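PDB 4D7P: superoxide reductase from Giardia intestinalis, which probably reduces superoxide to hydrogen peroxide at a mononuclear iron centre. Local coordinates for residues A[39-53]-A[65-79]. Sequence-based numbering, arbitrary orientation.
Sequences MHPATEKHYIGTIRL and ELGCQQIWPGLGEPV. With FE (Fe (III) ion), chain B.
P78, I51 and P73 bury much of the surface where 39-53 meets 65-79. The P78 ring is gripped from several directions: its CB lies 3.8 Å from I48 CB, the two side chains crossing at about a right angle, while the M39 and P78 side chains run past each other in opposite directions, M39 SD 3.9 Å from P78 CG. M39 reaches it through a chain bent at both chi2 and chi3. H40 CB also abuts the ring, and H40 NE2 binds the iron at 2.2 Å, so P78 packs directly behind a metal ligand; I48 CG1 sits over the centre of the H40 imidazole. I51 approaches P78 from the strand: with CG1 anti to the carbonyl carbon (chi1 -67°), its CD1 comes to 3.5 Å from P78 C. P73 instead lies over one face of the Y47 ring in a CH-pi contact, its CG 3.5 Å from the ring centroid and just 6° off the normal. W72 of a third subunit also meets the Y47 ring.

Strands 48-53 and 65-71 run antiparallel, joined by backbone bonds such as Q69 N to I51 O (2.8 Å). L66 and G67 both face L53, which defines a classic beta bulge. Beyond the sheet pairing, R52 NE meets E65 OE1 at 2.6 Å from above the carboxylate plane, a salt bridge with the two planar groups nearly perpendicular (89°); E65 OE2 bonds W72 of a second subunit. The contact joins the hairpin of strands 48-57 and 63-71 to the loops flanking it, in the desulfoferrodoxin fold, whose loop preceding the hairpin supplies H40 and H46 to the iron site completed by H19, C99 and H102.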
ATOM      1  N   MET A  39     -11.753  19.021  -7.401  1.00 36.13           N
ATOM      2  CA  MET A  39     -11.415  17.685  -6.942  1.00 40.00           C
ATOM      3  C   MET A  39     -11.540  16.692  -8.084  1.00 42.16           C
ATOM      4  O   MET A  39     -12.586  16.611  -8.725  1.00 37.79           O
ATOM      5  CB  MET A  39     -12.311  17.267  -5.787  1.00 38.85           C
ATOM      6  CG  MET A  39     -11.886  15.957  -5.152  1.00 33.42           C
ATOM      7  SD  MET A  39     -10.421  16.098  -4.084  1.00 40.33           S
ATOM      8  CE  MET A  39     -11.024  17.207  -2.810  1.00 31.34           C
ATOM      9  N   HIS A  40     -10.475  15.939  -8.338  1.00 38.86           N
ATOM     10  CA  HIS A  40     -10.482  14.906  -9.377  1.00 43.37           C
ATOM     11  C   HIS A  40     -11.578  13.883  -9.118  1.00 39.58           C
ATOM     12  O   HIS A  40     -11.914  13.636  -7.969  1.00 37.57           O
ATOM     13  CB  HIS A  40      -9.119  14.218  -9.430  1.00 40.00           C
ATOM     14  CG  HIS A  40      -9.006  13.148 -10.473  1.00 39.58           C
ATOM     15  ND1 HIS A  40      -9.492  11.871 -10.289  1.00 34.80           N
ATOM     16  CD2 HIS A  40      -8.428  13.160 -11.699  1.00 35.17           C
ATOM     17  CE1 HIS A  40      -9.220  11.144 -11.358  1.00 41.12           C
ATOM     18  NE2 HIS A  40      -8.573  11.903 -12.227  1.00 35.90           N
ATOM     19  N   PRO A  41     -12.160  13.309 -10.185  1.00 35.41           N
ATOM     20  CA  PRO A  41     -13.161  12.257  -9.993  1.00 42.09           C
ATOM     21  C   PRO A  41     -12.701  11.079  -9.132  1.00 36.85           C
ATOM     22  O   PRO A  41     -11.506  10.771  -8.989  1.00 31.86           O
ATOM     23  CB  PRO A  41     -13.456  11.797 -11.427  1.00 42.22           C
ATOM     24  CG  PRO A  41     -13.280  13.040 -12.228  1.00 35.64           C
ATOM     25  CD  PRO A  41     -12.112  13.764 -11.587  1.00 35.18           C
ATOM     26  N   ALA A  42     -13.697  10.429  -8.547  1.00 36.27           N
ATOM     27  CA  ALA A  42     -13.502   9.290  -7.670  1.00 38.12           C
ATOM     28  C   ALA A  42     -14.582   8.262  -7.968  1.00 42.52           C
ATOM     29  O   ALA A  42     -15.659   8.259  -7.355  1.00 34.58           O
ATOM     30  CB  ALA A  42     -13.546   9.721  -6.211  1.00 38.14           C
ATOM     31  N   THR A  43     -14.301   7.412  -8.952  1.00 38.41           N
ATOM     32  CA  THR A  43     -15.229   6.366  -9.363  1.00 34.38           C
ATOM     33  C   THR A  43     -14.481   5.058  -9.535  1.00 38.20           C
ATOM     34  O   THR A  43     -13.243   5.043  -9.532  1.00 39.20           O
ATOM     35  CB  THR A  43     -15.940   6.707 -10.698  1.00 38.36           C
ATOM     36  OG1 THR A  43     -14.991   6.628 -11.767  1.00 37.68           O
ATOM     37  CG2 THR A  43     -16.538   8.114 -10.659  1.00 41.35           C
ATOM     38  N   GLU A  44     -15.228   3.969  -9.711  1.00 37.22           N
ATOM     39  CA  GLU A  44     -14.631   2.652  -9.874  1.00 35.31           C
ATOM     40  C   GLU A  44     -13.848   2.534 -11.170  1.00 40.65           C
ATOM     41  O   GLU A  44     -12.937   1.706 -11.276  1.00 45.66           O
ATOM     42  CB  GLU A  44     -15.703   1.573  -9.811  1.00 36.71           C
ATOM     43  CG  GLU A  44     -16.403   1.543  -8.479  1.00 37.29           C
ATOM     44  CD  GLU A  44     -17.373   0.395  -8.348  1.00 38.80           C
ATOM     45  OE1 GLU A  44     -17.893  -0.071  -9.389  1.00 44.79           O
ATOM     46  OE2 GLU A  44     -17.612  -0.043  -7.200  1.00 38.27           O
ATOM     47  N   LYS A  45     -14.196   3.358 -12.153  1.00 32.62           N
ATOM     48  CA  LYS A  45     -13.536   3.284 -13.453  1.00 38.36           C
ATOM     49  C   LYS A  45     -12.605   4.475 -13.709  1.00 42.57           C
ATOM     50  O   LYS A  45     -11.799   4.450 -14.646  1.00 30.30           O
ATOM     51  CB  LYS A  45     -14.575   3.175 -14.575  1.00 44.15           C
ATOM     52  CG  LYS A  45     -15.367   1.871 -14.564  1.00 36.20           C
ATOM     53  CD  LYS A  45     -16.426   1.852 -15.675  1.00 41.42           C
ATOM     54  CE  LYS A  45     -17.332   0.649 -15.526  1.00 47.55           C
ATOM     55  NZ  LYS A  45     -16.569  -0.637 -15.549  1.00 49.24           N
ATOM     56  N   HIS A  46     -12.698   5.511 -12.875  1.00 35.95           N
ATOM     57  CA  HIS A  46     -11.784   6.654 -12.982  1.00 32.44           C
ATOM     58  C   HIS A  46     -11.424   7.169 -11.594  1.00 31.81           C
ATOM     59  O   HIS A  46     -12.288   7.659 -10.852  1.00 35.08           O
ATOM     60  CB  HIS A  46     -12.395   7.786 -13.816  1.00 36.90           C
ATOM     61  CG  HIS A  46     -11.441   8.918 -14.089  1.00 40.62           C
ATOM     62  ND1 HIS A  46     -11.866  10.181 -14.441  1.00 34.66           N
ATOM     63  CD2 HIS A  46     -10.088   8.971 -14.056  1.00 37.56           C
ATOM     64  CE1 HIS A  46     -10.814  10.962 -14.628  1.00 37.93           C
ATOM     65  NE2 HIS A  46      -9.724  10.257 -14.393  1.00 34.11           N
ATOM     66  N   TYR A  47     -10.150   7.057 -11.241  1.00 30.07           N
ATOM     67  CA  TYR A  47      -9.739   7.337  -9.874  1.00 31.00           C
ATOM     68  C   TYR A  47      -8.273   7.729  -9.776  1.00 33.82           C
ATOM     69  O   TYR A  47      -7.460   7.338 -10.611  1.00 31.50           O
ATOM     70  CB  TYR A  47     -10.005   6.115  -8.996  1.00 28.76           C
ATOM     71  CG  TYR A  47      -9.369   4.816  -9.507  1.00 26.99           C
ATOM     72  CD1 TYR A  47      -8.091   4.456  -9.114  1.00 25.19           C
ATOM     73  CD2 TYR A  47     -10.056   3.957 -10.362  1.00 25.90           C
ATOM     74  CE1 TYR A  47      -7.506   3.285  -9.553  1.00 27.32           C
ATOM     75  CE2 TYR A  47      -9.467   2.756 -10.819  1.00 29.74           C
ATOM     76  CZ  TYR A  47      -8.183   2.438 -10.397  1.00 29.20           C
ATOM     77  OH  TYR A  47      -7.558   1.273 -10.807  1.00 28.92           O
ATOM     78  N   ILE A  48      -7.945   8.528  -8.769  1.00 29.26           N
ATOM     79  CA  ILE A  48      -6.563   8.645  -8.353  1.00 25.69           C
ATOM     80  C   ILE A  48      -6.395   7.630  -7.235  1.00 28.38           C
ATOM     81  O   ILE A  48      -7.044   7.709  -6.183  1.00 30.17           O
ATOM     82  CB  ILE A  48      -6.192  10.065  -7.904  1.00 27.21           C
ATOM     83  CG1 ILE A  48      -5.987  10.940  -9.143  1.00 33.55           C
ATOM     84  CG2 ILE A  48      -4.915  10.054  -7.060  1.00 25.57           C
ATOM     85  CD1 ILE A  48      -5.915  12.429  -8.821  1.00 35.30           C
ATOM     86  N   GLY A  49      -5.560   6.638  -7.509  1.00 26.37           N
ATOM     87  CA  GLY A  49      -5.430   5.487  -6.644  1.00 21.77           C
ATOM     88  C   GLY A  49      -4.422   5.701  -5.543  1.00 27.13           C
ATOM     89  O   GLY A  49      -4.586   5.172  -4.434  1.00 24.40           O
ATOM     90  N   THR A  50      -3.367   6.460  -5.832  1.00 25.01           N
ATOM     91  CA  THR A  50      -2.357   6.717  -4.808  1.00 19.83           C
ATOM     92  C   THR A  50      -1.894   8.151  -4.822  1.00 26.99           C
ATOM     93  O   THR A  50      -1.861   8.798  -5.863  1.00 26.89           O
ATOM     94  CB  THR A  50      -1.082   5.820  -4.958  1.00 23.21           C
ATOM     95  OG1 THR A  50      -0.469   6.058  -6.236  1.00 23.12           O
ATOM     96  CG2 THR A  50      -1.409   4.328  -4.789  1.00 24.05           C
ATOM     97  N   ILE A  51      -1.522   8.632  -3.646  1.00 23.88           N
ATOM     98  CA  ILE A  51      -0.875   9.916  -3.501  1.00 22.35           C
ATOM     99  C   ILE A  51       0.369   9.610  -2.694  1.00 26.53           C
ATOM    100  O   ILE A  51       0.272   9.162  -1.545  1.00 22.73           O
ATOM    101  CB  ILE A  51      -1.765  10.942  -2.790  1.00 25.58           C
ATOM    102  CG1 ILE A  51      -2.985  11.301  -3.649  1.00 28.68           C
ATOM    103  CG2 ILE A  51      -0.970  12.180  -2.441  1.00 23.36           C
ATOM    104  CD1 ILE A  51      -4.038  12.086  -2.882  1.00 29.73           C
ATOM    105  N   ARG A  52       1.534   9.772  -3.310  1.00 23.10           N
ATOM    106  CA  ARG A  52       2.791   9.518  -2.615  1.00 21.60           C
ATOM    107  C   ARG A  52       3.494  10.815  -2.334  1.00 28.53           C
ATOM    108  O   ARG A  52       3.416  11.739  -3.142  1.00 23.36           O
ATOM    109  CB  ARG A  52       3.700   8.612  -3.445  1.00 24.08           C
ATOM    110  CG  ARG A  52       3.175   7.216  -3.591  1.00 34.68           C
ATOM    111  CD  ARG A  52       3.605   6.597  -4.891  1.00 42.10           C
ATOM    112  NE  ARG A  52       4.865   5.879  -4.771  1.00 46.82           N
ATOM    113  CZ  ARG A  52       5.653   5.614  -5.808  1.00 62.28           C
ATOM    114  NH1 ARG A  52       5.292   6.031  -7.016  1.00 70.45           N
ATOM    115  NH2 ARG A  52       6.800   4.956  -5.649  1.00 54.12           N
ATOM    116  N   LEU A  53       4.188  10.870  -1.198  1.00 29.48           N
ATOM    117  CA  LEU A  53       5.008  12.016  -0.840  1.00 26.02           C
ATOM    118  C   LEU A  53       6.466  11.594  -0.720  1.00 30.21           C
ATOM    119  O   LEU A  53       6.791  10.638  -0.015  1.00 25.16           O
ATOM    120  CB  LEU A  53       4.535  12.657   0.478  1.00 25.36           C
ATOM    121  CG  LEU A  53       5.260  13.959   0.850  1.00 24.91           C
ATOM    122  CD1 LEU A  53       5.007  15.022  -0.215  1.00 25.10           C
ATOM    123  CD2 LEU A  53       4.852  14.485   2.236  1.00 24.54           C
ATOM    124  N   GLU A  65      10.948   8.075  -0.555  1.00 35.31           N
ATOM    125  CA  GLU A  65       9.505   8.003  -0.363  1.00 27.78           C
ATOM    126  C   GLU A  65       9.191   7.988   1.116  1.00 24.92           C
ATOM    127  O   GLU A  65       9.667   7.132   1.858  1.00 25.34           O
ATOM    128  CB  GLU A  65       8.892   6.775  -1.036  1.00 27.47           C
ATOM    129  CG  GLU A  65       7.363   6.838  -1.027  1.00 27.32           C
ATOM    130  CD  GLU A  65       6.708   5.622  -1.646  1.00 31.95           C
ATOM    131  OE1 GLU A  65       6.665   5.522  -2.886  1.00 30.30           O
ATOM    132  OE2 GLU A  65       6.229   4.762  -0.891  1.00 33.06           O
ATOM    133  N   LEU A  66       8.403   8.958   1.546  1.00 23.53           N
ATOM    134  CA  LEU A  66       8.049   9.065   2.948  1.00 22.71           C
ATOM    135  C   LEU A  66       6.849   8.205   3.258  1.00 30.07           C
ATOM    136  O   LEU A  66       6.752   7.642   4.355  1.00 21.94           O
ATOM    137  CB  LEU A  66       7.771  10.523   3.322  1.00 22.84           C
ATOM    138  CG  LEU A  66       8.864  11.492   2.853  1.00 26.73           C
ATOM    139  CD1 LEU A  66       8.468  12.904   3.207  1.00 23.02           C
ATOM    140  CD2 LEU A  66      10.209  11.129   3.477  1.00 25.99           C
ATOM    141  N   GLY A  67       5.932   8.104   2.297  1.00 25.24           N
ATOM    142  CA  GLY A  67       4.755   7.268   2.476  1.00 25.33           C
ATOM    143  C   GLY A  67       3.823   7.320   1.278  1.00 24.27           C
ATOM    144  O   GLY A  67       4.098   8.019   0.305  1.00 22.71           O
ATOM    145  N   CYS A  68       2.725   6.572   1.348  1.00 16.11           N
ATOM    146  CA  CYS A  68       1.832   6.408   0.211  1.00 19.41           C
ATOM    147  C   CYS A  68       0.411   6.230   0.681  1.00 20.41           C
ATOM    148  O   CYS A  68       0.102   5.241   1.361  1.00 21.33           O
ATOM    149  CB  CYS A  68       2.246   5.205  -0.647  1.00 20.30           C
ATOM    150  SG  CYS A  68       1.106   4.811  -2.039  1.00 24.75           S
ATOM    151  N   GLN A  69      -0.443   7.188   0.325  1.00 21.96           N
ATOM    152  CA  GLN A  69      -1.877   7.087   0.557  1.00 20.22           C
ATOM    153  C   GLN A  69      -2.526   6.327  -0.587  1.00 30.74           C
ATOM    154  O   GLN A  69      -2.607   6.824  -1.717  1.00 23.73           O
ATOM    155  CB  GLN A  69      -2.531   8.464   0.683  1.00 24.05           C
ATOM    156  CG  GLN A  69      -4.063   8.424   0.831  1.00 19.65           C
ATOM    157  CD  GLN A  69      -4.502   7.815   2.158  1.00 26.00           C
ATOM    158  OE1 GLN A  69      -4.366   8.437   3.203  1.00 25.35           O
ATOM    159  NE2 GLN A  69      -5.037   6.593   2.116  1.00 24.23           N
ATOM    160  N   GLN A  70      -3.001   5.127  -0.285  1.00 19.99           N
ATOM    161  CA  GLN A  70      -3.753   4.344  -1.248  1.00 19.85           C
ATOM    162  C   GLN A  70      -5.259   4.512  -0.997  1.00 23.29           C
ATOM    163  O   GLN A  70      -5.725   4.551   0.154  1.00 19.23           O
ATOM    164  CB  GLN A  70      -3.315   2.876  -1.179  1.00 21.79           C
ATOM    165  CG  GLN A  70      -3.959   1.978  -2.239  1.00 22.81           C
ATOM    166  CD  GLN A  70      -5.252   1.371  -1.735  1.00 24.92           C
ATOM    167  OE1 GLN A  70      -5.377   1.086  -0.552  1.00 30.56           O
ATOM    168  NE2 GLN A  70      -6.227   1.197  -2.622  1.00 23.21           N
ATOM    169  N   ILE A  71      -6.015   4.668  -2.078  1.00 16.87           N
ATOM    170  CA  ILE A  71      -7.449   4.926  -1.983  1.00 26.21           C
ATOM    171  C   ILE A  71      -8.214   3.972  -2.889  1.00 24.41           C
ATOM    172  O   ILE A  71      -7.913   3.852  -4.066  1.00 27.88           O
ATOM    173  CB  ILE A  71      -7.788   6.369  -2.380  1.00 29.69           C
ATOM    174  CG1 ILE A  71      -6.923   7.348  -1.581  1.00 28.69           C
ATOM    175  CG2 ILE A  71      -9.278   6.655  -2.182  1.00 27.97           C
ATOM    176  CD1 ILE A  71      -6.882   8.738  -2.170  1.00 28.43           C
ATOM    177  N   TRP A  72      -9.200   3.286  -2.341  1.00 17.67           N
ATOM    178  CA  TRP A  72      -9.963   2.356  -3.158  1.00 20.81           C
ATOM    179  C   TRP A  72     -10.876   3.125  -4.102  1.00 29.70           C
ATOM    180  O   TRP A  72     -11.537   4.079  -3.699  1.00 27.58           O
ATOM    181  CB  TRP A  72     -10.742   1.379  -2.273  1.00 22.10           C
ATOM    182  CG  TRP A  72      -9.798   0.430  -1.570  1.00 23.50           C
ATOM    183  CD1 TRP A  72      -9.489   0.410  -0.246  1.00 25.28           C
ATOM    184  CD2 TRP A  72      -9.007  -0.603  -2.187  1.00 31.98           C
ATOM    185  NE1 TRP A  72      -8.561  -0.585   0.012  1.00 28.26           N
ATOM    186  CE2 TRP A  72      -8.248  -1.212  -1.164  1.00 33.97           C
ATOM    187  CE3 TRP A  72      -8.874  -1.070  -3.505  1.00 37.30           C
ATOM    188  CZ2 TRP A  72      -7.358  -2.269  -1.425  1.00 28.28           C
ATOM    189  CZ3 TRP A  72      -8.002  -2.112  -3.757  1.00 27.68           C
ATOM    190  CH2 TRP A  72      -7.250  -2.698  -2.724  1.00 32.23           C
ATOM    191  N   PRO A  73     -10.888   2.723  -5.378  1.00 31.12           N
ATOM    192  CA  PRO A  73     -11.643   3.442  -6.414  1.00 24.40           C
ATOM    193  C   PRO A  73     -13.085   3.755  -6.004  1.00 27.17           C
ATOM    194  O   PRO A  73     -13.849   2.862  -5.642  1.00 29.77           O
ATOM    195  CB  PRO A  73     -11.595   2.479  -7.601  1.00 24.87           C
ATOM    196  CG  PRO A  73     -10.298   1.742  -7.412  1.00 32.35           C
ATOM    197  CD  PRO A  73     -10.169   1.556  -5.924  1.00 23.37           C
ATOM    198  N   GLY A  74     -13.428   5.039  -6.032  1.00 34.60           N
ATOM    199  CA  GLY A  74     -14.779   5.489  -5.770  1.00 32.75           C
ATOM    200  C   GLY A  74     -15.208   5.424  -4.315  1.00 36.15           C
ATOM    201  O   GLY A  74     -16.362   5.707  -4.002  1.00 34.03           O
ATOM    202  N   LEU A  75     -14.296   5.058  -3.421  1.00 27.44           N
ATOM    203  CA  LEU A  75     -14.631   4.988  -2.000  1.00 23.83           C
ATOM    204  C   LEU A  75     -14.112   6.199  -1.229  1.00 36.43           C
ATOM    205  O   LEU A  75     -14.602   6.520  -0.138  1.00 31.03           O
ATOM    206  CB  LEU A  75     -14.088   3.707  -1.387  1.00 26.83           C
ATOM    207  CG  LEU A  75     -14.686   2.452  -2.019  1.00 32.83           C
ATOM    208  CD1 LEU A  75     -14.294   1.198  -1.253  1.00 25.90           C
ATOM    209  CD2 LEU A  75     -16.205   2.593  -2.117  1.00 37.16           C
ATOM    210  N   GLY A  76     -13.110   6.858  -1.797  1.00 36.75           N
ATOM    211  CA  GLY A  76     -12.555   8.052  -1.197  1.00 26.25           C
ATOM    212  C   GLY A  76     -12.091   9.001  -2.277  1.00 30.83           C
ATOM    213  O   GLY A  76     -11.729   8.584  -3.386  1.00 27.31           O
ATOM    214  N   GLU A  77     -12.094  10.286  -1.949  1.00 28.94           N
ATOM    215  CA  GLU A  77     -11.590  11.319  -2.850  1.00 26.53           C
ATOM    216  C   GLU A  77     -10.092  11.468  -2.667  1.00 24.01           C
ATOM    217  O   GLU A  77      -9.580  11.083  -1.623  1.00 24.06           O
ATOM    218  CB  GLU A  77     -12.305  12.637  -2.571  1.00 29.95           C
ATOM    219  CG  GLU A  77     -13.808  12.489  -2.662  1.00 37.81           C
ATOM    220  CD  GLU A  77     -14.504  13.820  -2.675  1.00 39.98           C
ATOM    221  OE1 GLU A  77     -14.546  14.445  -3.749  1.00 52.85           O
ATOM    222  OE2 GLU A  77     -15.005  14.239  -1.616  1.00 43.50           O
ATOM    223  N   PRO A  78      -9.385  11.997  -3.683  1.00 27.67           N
ATOM    224  CA  PRO A  78      -7.912  12.057  -3.623  1.00 21.64           C
ATOM    225  C   PRO A  78      -7.385  13.186  -2.749  1.00 26.22           C
ATOM    226  O   PRO A  78      -6.985  14.247  -3.240  1.00 26.13           O
ATOM    227  CB  PRO A  78      -7.504  12.277  -5.085  1.00 26.48           C
ATOM    228  CG  PRO A  78      -8.705  12.968  -5.697  1.00 30.77           C
ATOM    229  CD  PRO A  78      -9.889  12.296  -5.037  1.00 24.77           C
ATOM    230  N   VAL A  79      -7.392  12.930  -1.444  1.00 26.67           N
ATOM    231  CA  VAL A  79      -6.707  13.751  -0.468  1.00 22.87           C
ATOM    232  C   VAL A  79      -5.714  12.892   0.303  1.00 25.30           C
ATOM    233  O   VAL A  79      -5.802  11.652   0.295  1.00 21.78           O
ATOM    234  CB  VAL A  79      -7.694  14.390   0.523  1.00 24.24           C
ATOM    235  CG1 VAL A  79      -8.737  15.203  -0.231  1.00 24.06           C
ATOM    236  CG2 VAL A  79      -8.386  13.320   1.330  1.00 23.72           C
TER
HETATM  237 FE    FE B 201      -7.906  11.313 -14.267  1.00 37.83          FE
HETATM  238  O   HOH W   1     -18.042   7.190  -5.748  1.00 43.83           O
HETATM  239  O   HOH W   2     -16.776   1.861  -5.264  1.00 40.49           O
HETATM  240  O   HOH W   3      -8.932   5.788  -5.712  1.00 21.52           O